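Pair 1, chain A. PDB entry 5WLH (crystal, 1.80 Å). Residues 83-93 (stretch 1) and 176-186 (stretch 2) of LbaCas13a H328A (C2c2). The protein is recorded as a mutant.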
# COMPACT_ATOMS: atom_id res chain seq x y z
N GLU A 83 -7.49 15.98 38.51
CA GLU A 83 -6.85 16.12 39.82
C GLU A 83 -6.16 14.82 40.24
O GLU A 83 -5.06 14.86 40.80
CB GLU A 83 -7.89 16.53 40.87
CG GLU A 83 -7.37 16.47 42.30
CD GLU A 83 -8.48 16.32 43.32
OE1 GLU A 83 -9.64 16.67 43.00
OE2 GLU A 83 -8.18 15.86 44.45
N LEU A 84 -6.79 13.67 39.97
CA LEU A 84 -6.16 12.39 40.32
C LEU A 84 -5.12 11.99 39.29
O LEU A 84 -4.01 11.59 39.66
CB LEU A 84 -7.24 11.31 40.49
CG LEU A 84 -6.92 9.88 40.97
CD1 LEU A 84 -6.31 8.95 39.92
CD2 LEU A 84 -5.98 9.96 42.17
N GLN A 85 -5.44 12.12 38.00
CA GLN A 85 -4.49 11.72 36.96
C GLN A 85 -3.20 12.52 37.05
O GLN A 85 -2.14 12.03 36.64
CB GLN A 85 -5.13 11.88 35.58
CG GLN A 85 -5.62 10.57 34.97
CD GLN A 85 -6.79 9.96 35.72
OE1 GLN A 85 -7.74 10.65 36.08
NE2 GLN A 85 -6.73 8.65 35.96
N TRP A 86 -3.26 13.74 37.58
CA TRP A 86 -2.06 14.54 37.78
C TRP A 86 -1.37 14.21 39.10
O TRP A 86 -0.15 14.39 39.23
CB TRP A 86 -2.43 16.02 37.68
CG TRP A 86 -1.47 16.97 38.30
CD1 TRP A 86 -0.49 17.68 37.66
CD2 TRP A 86 -1.42 17.36 39.67
NE1 TRP A 86 0.18 18.47 38.57
CE2 TRP A 86 -0.37 18.29 39.81
CE3 TRP A 86 -2.16 17.01 40.80
CZ2 TRP A 86 -0.04 18.87 41.03
CZ3 TRP A 86 -1.84 17.58 42.01
CH2 TRP A 86 -0.79 18.51 42.12
N PHE A 87 -2.12 13.69 40.08
CA PHE A 87 -1.51 13.20 41.31
C PHE A 87 -0.70 11.93 41.07
O PHE A 87 0.38 11.76 41.64
CB PHE A 87 -2.59 12.96 42.37
CG PHE A 87 -2.07 12.40 43.66
CD1 PHE A 87 -1.09 13.07 44.38
CD2 PHE A 87 -2.56 11.21 44.17
CE1 PHE A 87 -0.62 12.56 45.57
CE2 PHE A 87 -2.09 10.70 45.36
CZ PHE A 87 -1.11 11.37 46.06
N LEU A 88 -1.22 11.02 40.23
CA LEU A 88 -0.44 9.85 39.84
C LEU A 88 0.87 10.25 39.20
O LEU A 88 1.92 9.65 39.47
CB LEU A 88 -1.24 8.98 38.88
CG LEU A 88 -2.68 8.60 39.21
CD1 LEU A 88 -3.29 7.88 38.02
CD2 LEU A 88 -2.72 7.73 40.45
N SER A 89 0.84 11.26 38.32
CA SER A 89 2.05 11.69 37.63
C SER A 89 3.08 12.26 38.60
O SER A 89 4.29 12.09 38.40
CB SER A 89 1.72 12.71 36.56
OG SER A 89 2.86 13.00 35.76
N GLU A 90 2.62 12.92 39.66
CA GLU A 90 3.54 13.50 40.64
C GLU A 90 4.20 12.42 41.48
O GLU A 90 5.39 12.51 41.80
CB GLU A 90 2.80 14.51 41.52
CG GLU A 90 3.70 15.54 42.18
CD GLU A 90 4.14 16.64 41.23
OE1 GLU A 90 5.09 17.38 41.56
OE2 GLU A 90 3.53 16.76 40.15
N ILE A 91 3.44 11.39 41.85
CA ILE A 91 4.00 10.27 42.61
C ILE A 91 5.10 9.59 41.81
O ILE A 91 6.19 9.31 42.33
CB ILE A 91 2.89 9.28 43.01
CG1 ILE A 91 1.95 9.92 44.03
CG2 ILE A 91 3.49 8.01 43.59
CD1 ILE A 91 2.66 10.42 45.27
N VAL A 92 4.84 9.34 40.53
CA VAL A 92 5.83 8.69 39.67
C VAL A 92 7.10 9.53 39.60
O VAL A 92 8.21 9.02 39.74
CB VAL A 92 5.24 8.44 38.27
CG1 VAL A 92 6.34 8.25 37.25
CG2 VAL A 92 4.32 7.24 38.30
N LYS A 93 6.95 10.84 39.41
CA LYS A 93 8.12 11.70 39.23
C LYS A 93 8.98 11.73 40.48
O LYS A 93 10.21 11.71 40.39
CB LYS A 93 7.67 13.11 38.84
CG LYS A 93 7.21 13.21 37.38
CD LYS A 93 8.33 12.85 36.41
CE LYS A 93 8.21 11.42 35.88
NZ LYS A 93 9.52 10.85 35.45
N ASP A 176 -5.57 1.73 45.08
CA ASP A 176 -6.06 2.09 43.75
C ASP A 176 -5.09 3.02 43.04
O ASP A 176 -4.93 2.93 41.81
CB ASP A 176 -7.45 2.73 43.85
CG ASP A 176 -8.09 2.94 42.48
OD1 ASP A 176 -8.30 1.95 41.75
OD2 ASP A 176 -8.37 4.11 42.14
N ILE A 177 -4.45 3.92 43.78
CA ILE A 177 -3.39 4.73 43.19
C ILE A 177 -2.26 3.84 42.70
O ILE A 177 -1.73 4.03 41.60
CB ILE A 177 -2.88 5.76 44.22
CG1 ILE A 177 -3.94 6.85 44.45
CG2 ILE A 177 -1.56 6.36 43.76
CD1 ILE A 177 -3.76 7.60 45.74
N ILE A 178 -1.89 2.83 43.50
CA ILE A 178 -0.84 1.90 43.09
C ILE A 178 -1.27 1.13 41.85
O ILE A 178 -0.51 0.99 40.88
CB ILE A 178 -0.49 0.96 44.26
CG1 ILE A 178 0.30 1.74 45.33
CG2 ILE A 178 0.29 -0.25 43.76
CD1 ILE A 178 0.38 1.05 46.67
N ASP A 179 -2.51 0.63 41.85
CA ASP A 179 -3.01 -0.10 40.69
C ASP A 179 -3.02 0.77 39.45
O ASP A 179 -2.67 0.31 38.36
CB ASP A 179 -4.42 -0.63 40.98
CG ASP A 179 -4.40 -1.89 41.81
OD1 ASP A 179 -3.29 -2.38 42.11
OD2 ASP A 179 -5.49 -2.40 42.16
N ARG A 180 -3.40 2.04 39.59
CA ARG A 180 -3.44 2.93 38.43
C ARG A 180 -2.04 3.24 37.93
O ARG A 180 -1.80 3.27 36.71
CB ARG A 180 -4.17 4.22 38.80
CG ARG A 180 -5.68 4.10 38.66
CD ARG A 180 -6.43 5.13 39.50
NE ARG A 180 -7.84 4.78 39.57
CZ ARG A 180 -8.75 5.17 38.69
NH1 ARG A 180 -8.39 5.96 37.68
NH2 ARG A 180 -10.01 4.79 38.81
N ILE A 181 -1.09 3.46 38.85
CA ILE A 181 0.27 3.81 38.47
C ILE A 181 0.94 2.65 37.74
O ILE A 181 1.68 2.85 36.77
CB ILE A 181 1.07 4.22 39.71
CG1 ILE A 181 0.69 5.63 40.15
CG2 ILE A 181 2.56 4.13 39.45
CD1 ILE A 181 1.56 6.16 41.26
N ILE A 182 0.71 1.43 38.21
CA ILE A 182 1.33 0.26 37.59
C ILE A 182 0.82 0.09 36.17
O ILE A 182 1.60 -0.06 35.22
CB ILE A 182 1.07 -0.99 38.45
CG1 ILE A 182 1.90 -0.93 39.73
CG2 ILE A 182 1.37 -2.25 37.65
CD1 ILE A 182 1.64 -2.09 40.68
N ALA A 183 -0.50 0.12 35.99
CA ALA A 183 -1.07 -0.12 34.67
C ALA A 183 -0.73 1.00 33.70
O ALA A 183 -0.60 0.75 32.50
CB ALA A 183 -2.58 -0.28 34.78
N LYS A 184 -0.57 2.23 34.20
CA LYS A 184 -0.36 3.38 33.32
C LYS A 184 1.11 3.67 33.06
O LYS A 184 1.47 4.07 31.95
CB LYS A 184 -1.03 4.62 33.91
CG LYS A 184 -0.99 5.82 32.98
CD LYS A 184 -1.71 7.02 33.58
CE LYS A 184 -3.10 6.65 34.05
NZ LYS A 184 -4.05 7.80 33.97
N TYR A 185 1.98 3.47 34.05
CA TYR A 185 3.36 3.94 33.95
C TYR A 185 4.41 2.85 34.00
O TYR A 185 5.58 3.14 33.73
CB TYR A 185 3.65 4.96 35.05
CG TYR A 185 2.79 6.20 34.97
CD1 TYR A 185 2.89 7.06 33.89
CD2 TYR A 185 1.87 6.50 35.97
CE1 TYR A 185 2.10 8.20 33.80
CE2 TYR A 185 1.08 7.63 35.89
CZ TYR A 185 1.20 8.48 34.80
OH TYR A 185 0.41 9.60 34.72
N LEU A 186 4.06 1.60 34.31
CA LEU A 186 5.10 0.59 34.47
C LEU A 186 5.84 0.34 33.16
O LEU A 186 5.21 0.15 32.11
CB LEU A 186 4.51 -0.72 34.99
CG LEU A 186 5.54 -1.81 35.21
CD1 LEU A 186 6.63 -1.36 36.19
CD2 LEU A 186 4.85 -3.07 35.69

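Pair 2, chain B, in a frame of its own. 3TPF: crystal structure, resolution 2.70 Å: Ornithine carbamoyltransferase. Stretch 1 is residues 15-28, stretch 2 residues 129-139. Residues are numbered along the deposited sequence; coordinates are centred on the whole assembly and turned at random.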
# COMPACT_ATOMS: atom_id res chain seq x y z
N GLU B 15 11.91 32.47 -1.43
CA GLU B 15 11.60 31.13 -1.78
C GLU B 15 10.35 30.60 -1.04
O GLU B 15 9.52 29.94 -1.63
CB GLU B 15 12.82 30.23 -1.56
CG GLU B 15 13.84 30.41 -2.68
CD GLU B 15 15.17 29.72 -2.43
OE1 GLU B 15 15.66 29.76 -1.27
OE2 GLU B 15 15.71 29.14 -3.40
N ILE B 16 10.27 30.80 0.26
CA ILE B 16 9.17 30.21 1.05
C ILE B 16 7.89 30.89 0.59
O ILE B 16 6.90 30.24 0.35
CB ILE B 16 9.33 30.42 2.55
CG1 ILE B 16 10.39 29.49 3.09
CG2 ILE B 16 8.02 30.20 3.27
CD1 ILE B 16 11.20 30.09 4.24
N LEU B 17 7.92 32.20 0.46
CA LEU B 17 6.72 32.91 0.08
C LEU B 17 6.25 32.50 -1.34
O LEU B 17 5.04 32.48 -1.63
CB LEU B 17 6.87 34.46 0.15
CG LEU B 17 6.87 35.08 1.57
CD1 LEU B 17 7.09 36.57 1.47
CD2 LEU B 17 5.64 34.70 2.38
N SER B 18 7.17 32.13 -2.19
CA SER B 18 6.76 31.80 -3.53
C SER B 18 6.15 30.38 -3.55
O SER B 18 5.37 30.08 -4.43
CB SER B 18 7.92 31.92 -4.50
OG SER B 18 8.47 30.63 -4.60
N LEU B 19 6.56 29.54 -2.61
CA LEU B 19 5.95 28.24 -2.45
C LEU B 19 4.48 28.37 -2.03
O LEU B 19 3.56 27.78 -2.59
CB LEU B 19 6.69 27.42 -1.41
CG LEU B 19 7.98 26.65 -1.80
CD1 LEU B 19 8.56 25.89 -0.61
CD2 LEU B 19 7.70 25.71 -2.97
N VAL B 20 4.26 29.22 -1.06
CA VAL B 20 2.90 29.54 -0.67
C VAL B 20 2.09 30.12 -1.86
O VAL B 20 0.94 29.76 -2.05
CB VAL B 20 2.88 30.51 0.51
CG1 VAL B 20 1.49 31.10 0.57
CG2 VAL B 20 3.29 29.82 1.82
N ASN B 21 2.66 31.03 -2.61
CA ASN B 21 1.87 31.63 -3.68
C ASN B 21 1.55 30.64 -4.75
O ASN B 21 0.53 30.70 -5.42
CB ASN B 21 2.57 32.83 -4.37
CG ASN B 21 2.68 34.04 -3.46
OD1 ASN B 21 1.98 34.19 -2.42
ND2 ASN B 21 3.54 34.95 -3.89
N HIS B 22 2.47 29.71 -4.94
CA HIS B 22 2.28 28.75 -6.00
C HIS B 22 1.15 27.80 -5.55
O HIS B 22 0.27 27.47 -6.35
CB HIS B 22 3.57 27.99 -6.27
CG HIS B 22 3.52 27.15 -7.51
ND1 HIS B 22 2.61 27.39 -8.51
CD2 HIS B 22 4.24 26.08 -7.91
CE1 HIS B 22 2.75 26.50 -9.47
NE2 HIS B 22 3.73 25.70 -9.14
N ALA B 23 1.23 27.39 -4.28
CA ALA B 23 0.23 26.50 -3.67
C ALA B 23 -1.14 27.09 -3.95
O ALA B 23 -2.06 26.44 -4.42
CB ALA B 23 0.48 26.34 -2.17
N SER B 24 -1.21 28.36 -3.74
CA SER B 24 -2.43 29.06 -3.89
C SER B 24 -2.92 29.03 -5.33
O SER B 24 -4.09 28.84 -5.59
CB SER B 24 -2.19 30.49 -3.44
OG SER B 24 -3.37 31.11 -3.05
N GLU B 25 -2.02 29.26 -6.27
CA GLU B 25 -2.37 29.19 -7.70
C GLU B 25 -2.91 27.80 -8.04
O GLU B 25 -3.88 27.65 -8.78
CB GLU B 25 -1.16 29.48 -8.60
CG GLU B 25 -0.89 30.97 -8.88
CD GLU B 25 0.61 31.28 -9.13
OE1 GLU B 25 0.99 32.46 -9.07
OE2 GLU B 25 1.41 30.33 -9.42
N LEU B 26 -2.27 26.80 -7.45
CA LEU B 26 -2.61 25.40 -7.77
C LEU B 26 -3.96 25.03 -7.17
O LEU B 26 -4.75 24.28 -7.77
CB LEU B 26 -1.52 24.44 -7.28
CG LEU B 26 -0.26 24.40 -8.14
CD1 LEU B 26 0.81 23.61 -7.38
CD2 LEU B 26 -0.59 23.80 -9.51
N LYS B 27 -4.21 25.56 -5.99
CA LYS B 27 -5.51 25.35 -5.35
C LYS B 27 -6.59 25.97 -6.21
O LYS B 27 -7.61 25.37 -6.46
CB LYS B 27 -5.58 25.92 -3.95
CG LYS B 27 -6.95 25.80 -3.31
CD LYS B 27 -6.84 25.87 -1.79
CE LYS B 27 -8.15 26.11 -1.02
NZ LYS B 27 -7.98 25.77 0.48
N LYS B 28 -6.30 27.13 -6.74
CA LYS B 28 -7.29 27.82 -7.62
C LYS B 28 -7.47 27.05 -8.94
O LYS B 28 -8.60 26.84 -9.39
CB LYS B 28 -6.93 29.30 -7.92
N VAL B 129 4.56 23.55 8.63
CA VAL B 129 4.64 25.00 8.77
C VAL B 129 4.30 25.62 7.46
O VAL B 129 3.61 26.60 7.46
CB VAL B 129 5.97 25.38 9.29
CG1 VAL B 129 6.22 26.85 9.10
CG2 VAL B 129 6.08 24.87 10.72
N LEU B 130 4.65 25.02 6.34
CA LEU B 130 4.27 25.66 5.06
C LEU B 130 2.78 25.72 4.96
O LEU B 130 2.20 26.68 4.47
CB LEU B 130 4.78 24.92 3.85
CG LEU B 130 6.17 25.21 3.35
CD1 LEU B 130 6.46 24.27 2.27
CD2 LEU B 130 6.34 26.60 2.85
N GLY B 131 2.12 24.66 5.42
CA GLY B 131 0.64 24.60 5.32
C GLY B 131 -0.11 25.55 6.25
O GLY B 131 -1.08 26.20 5.90
N ASP B 132 0.45 25.67 7.44
CA ASP B 132 0.03 26.68 8.40
C ASP B 132 0.13 28.07 7.77
O ASP B 132 -0.83 28.83 7.76
CB ASP B 132 0.90 26.59 9.67
CG ASP B 132 0.58 25.35 10.50
OD1 ASP B 132 -0.32 24.55 10.09
OD2 ASP B 132 1.14 25.22 11.64
N LEU B 133 1.25 28.36 7.19
CA LEU B 133 1.48 29.65 6.48
C LEU B 133 0.44 29.92 5.42
O LEU B 133 -0.19 30.97 5.37
CB LEU B 133 2.83 29.61 5.82
CG LEU B 133 3.73 30.80 5.92
CD1 LEU B 133 3.66 31.44 7.28
CD2 LEU B 133 5.14 30.26 5.73
N PHE B 134 0.23 28.91 4.59
CA PHE B 134 -0.76 29.00 3.48
C PHE B 134 -2.07 29.44 4.06
O PHE B 134 -2.83 30.25 3.46
CB PHE B 134 -0.94 27.62 2.85
CG PHE B 134 -1.95 27.57 1.75
CD1 PHE B 134 -1.57 27.79 0.45
CD2 PHE B 134 -3.25 27.26 2.00
CE1 PHE B 134 -2.50 27.78 -0.58
CE2 PHE B 134 -4.20 27.27 0.96
CZ PHE B 134 -3.82 27.51 -0.33
N THR B 135 -2.35 28.86 5.23
CA THR B 135 -3.66 29.01 5.86
C THR B 135 -3.85 30.39 6.45
O THR B 135 -4.89 31.00 6.31
CB THR B 135 -3.90 27.95 6.93
OG1 THR B 135 -3.88 26.65 6.30
CG2 THR B 135 -5.26 28.19 7.50
N ILE B 136 -2.78 30.86 7.05
CA ILE B 136 -2.72 32.21 7.57
C ILE B 136 -2.98 33.25 6.46
O ILE B 136 -3.72 34.20 6.64
CB ILE B 136 -1.36 32.51 8.21
CG1 ILE B 136 -1.19 31.67 9.49
CG2 ILE B 136 -1.26 33.98 8.50
CD1 ILE B 136 0.21 31.67 9.99
N LYS B 137 -2.43 32.99 5.30
CA LYS B 137 -2.62 33.87 4.17
C LYS B 137 -4.06 33.82 3.68
O LYS B 137 -4.66 34.82 3.34
CB LYS B 137 -1.61 33.51 3.08
CG LYS B 137 -1.61 34.37 1.84
CD LYS B 137 -0.26 34.28 1.09
CE LYS B 137 -0.18 35.27 -0.11
NZ LYS B 137 -0.72 34.82 -1.46
N GLU B 138 -4.63 32.62 3.67
CA GLU B 138 -6.03 32.44 3.24
C GLU B 138 -7.03 33.10 4.16
O GLU B 138 -8.09 33.52 3.75
CB GLU B 138 -6.40 30.96 3.15
CG GLU B 138 -6.67 30.42 1.74
CD GLU B 138 -7.36 29.05 1.78
OE1 GLU B 138 -7.98 28.78 0.72
OE2 GLU B 138 -7.31 28.26 2.82
N TRP B 139 -6.67 33.19 5.42
CA TRP B 139 -7.58 33.76 6.39
C TRP B 139 -7.29 35.23 6.63
O TRP B 139 -7.64 35.81 7.66
CB TRP B 139 -7.58 32.95 7.66
CG TRP B 139 -8.36 31.68 7.42
CD1 TRP B 139 -8.02 30.61 6.57
CD2 TRP B 139 -9.61 31.32 8.00
NE1 TRP B 139 -8.98 29.62 6.61
CE2 TRP B 139 -9.96 30.02 7.47
CE3 TRP B 139 -10.45 31.94 8.90
CZ2 TRP B 139 -11.10 29.39 7.80
CZ3 TRP B 139 -11.58 31.31 9.24
CH2 TRP B 139 -11.93 30.03 8.69

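What geometry do the two pairs share? In each, two helices distant in sequence cross steeply, at -75° in pair 1 and -66° in pair 2, with axes 10.2 Å and 9.7 Å apart at closest approach. Fourteen central residues superpose with an RMSD of 0.5 Å, and the buried surface is nearly equal, 576 Å² against 568 Å². The helices come closest at matched positions: the CA atoms of Leu A88 and Ile A181 lie 6.2 Å apart in pair 1, and those of Val B20 and Phe B134 lie 5.6 Å apart in pair 2.

What fills the centre of the crossing? Leu A88, matched by Val B20, points toward the partner helix in both pairs and sits as a knob among four residues. Leu A88 enters a hole formed by Ile A177, Arg A180, Ile A181 and Lys A184; its CD1 lies 3.8 Å from CB of Arg A180 and its CD2 3.8 Å from CG2 of Ile A177. Val B20 occupies the equivalent hole of Leu B130, Leu B133, Phe B134 and Lys B137. Val B20 has the shorter side chain, but the CA atoms of Val B20 and Phe B134 are closer together than those of Leu A88 and Ile A181, and CG1 of Val B20 comes within 3.7 Å of CD of Lys B137, whose aliphatic chain helps to line the hole.

How does the second helix answer at Ile A181 and Phe B134? Ile A181 packs CD1 against CG2 of Ile A91 at 3.5 Å and CG2 against CG2 of Val A92 at 3.8 Å. At the matched positions pair 2 has the smaller Ala B23 and Ser B24, and here the larger side chain is on the other helix. Phe B134 is itself a knob, set among Val B20, Ala B23, Ser B24 and Lys B27: its CD1 lies 3.6 Å from CB of Ala B23, while N of Ser B24 approaches the ring edge, 3.5 Å from CE1. Bulk is thus distributed differently across the same crossing.

How is the apolar packing continued beside these knobs? Ile A177 and Leu B130 match, and each sends the end of its side chain nearer the other helix. CD1 of Ile A177 meets the edge of the Phe A87 ring, 3.5 Å from CE2; in pair 2, CD1 of Leu B130 meets CD1 of Leu B19 at 3.9 Å. Leu A84 and Ile B16 also match, and each meets the same matched position: CD1 of Leu A84 lies 3.8 Å from CD of Arg A180, whereas CG2 of Ile B16 lies 3.8 Å from CD2 of Leu B133. Tyr A185 corresponds only loosely to Glu B138; its CD2 lies 3.5 Å from CG2 of Val A92, whereas OE1 of Glu B138 forms a salt bridge with NZ of Lys B27 at 3.0 Å, its hydrogen bond being weak.

Do polar groups join the helices in the same way? Lys A184 and Lys B137 match, but only the latter makes a hydrogen bond across the crossing, from its NZ to OD1 of Asn B21 at 2.9 Å. In pair 1 the residue matching Asn B21 is Ser A89, and no hydrogen bond links the stretches; NZ of Lys A184 instead lies 3.3 Å from CG of Gln A85.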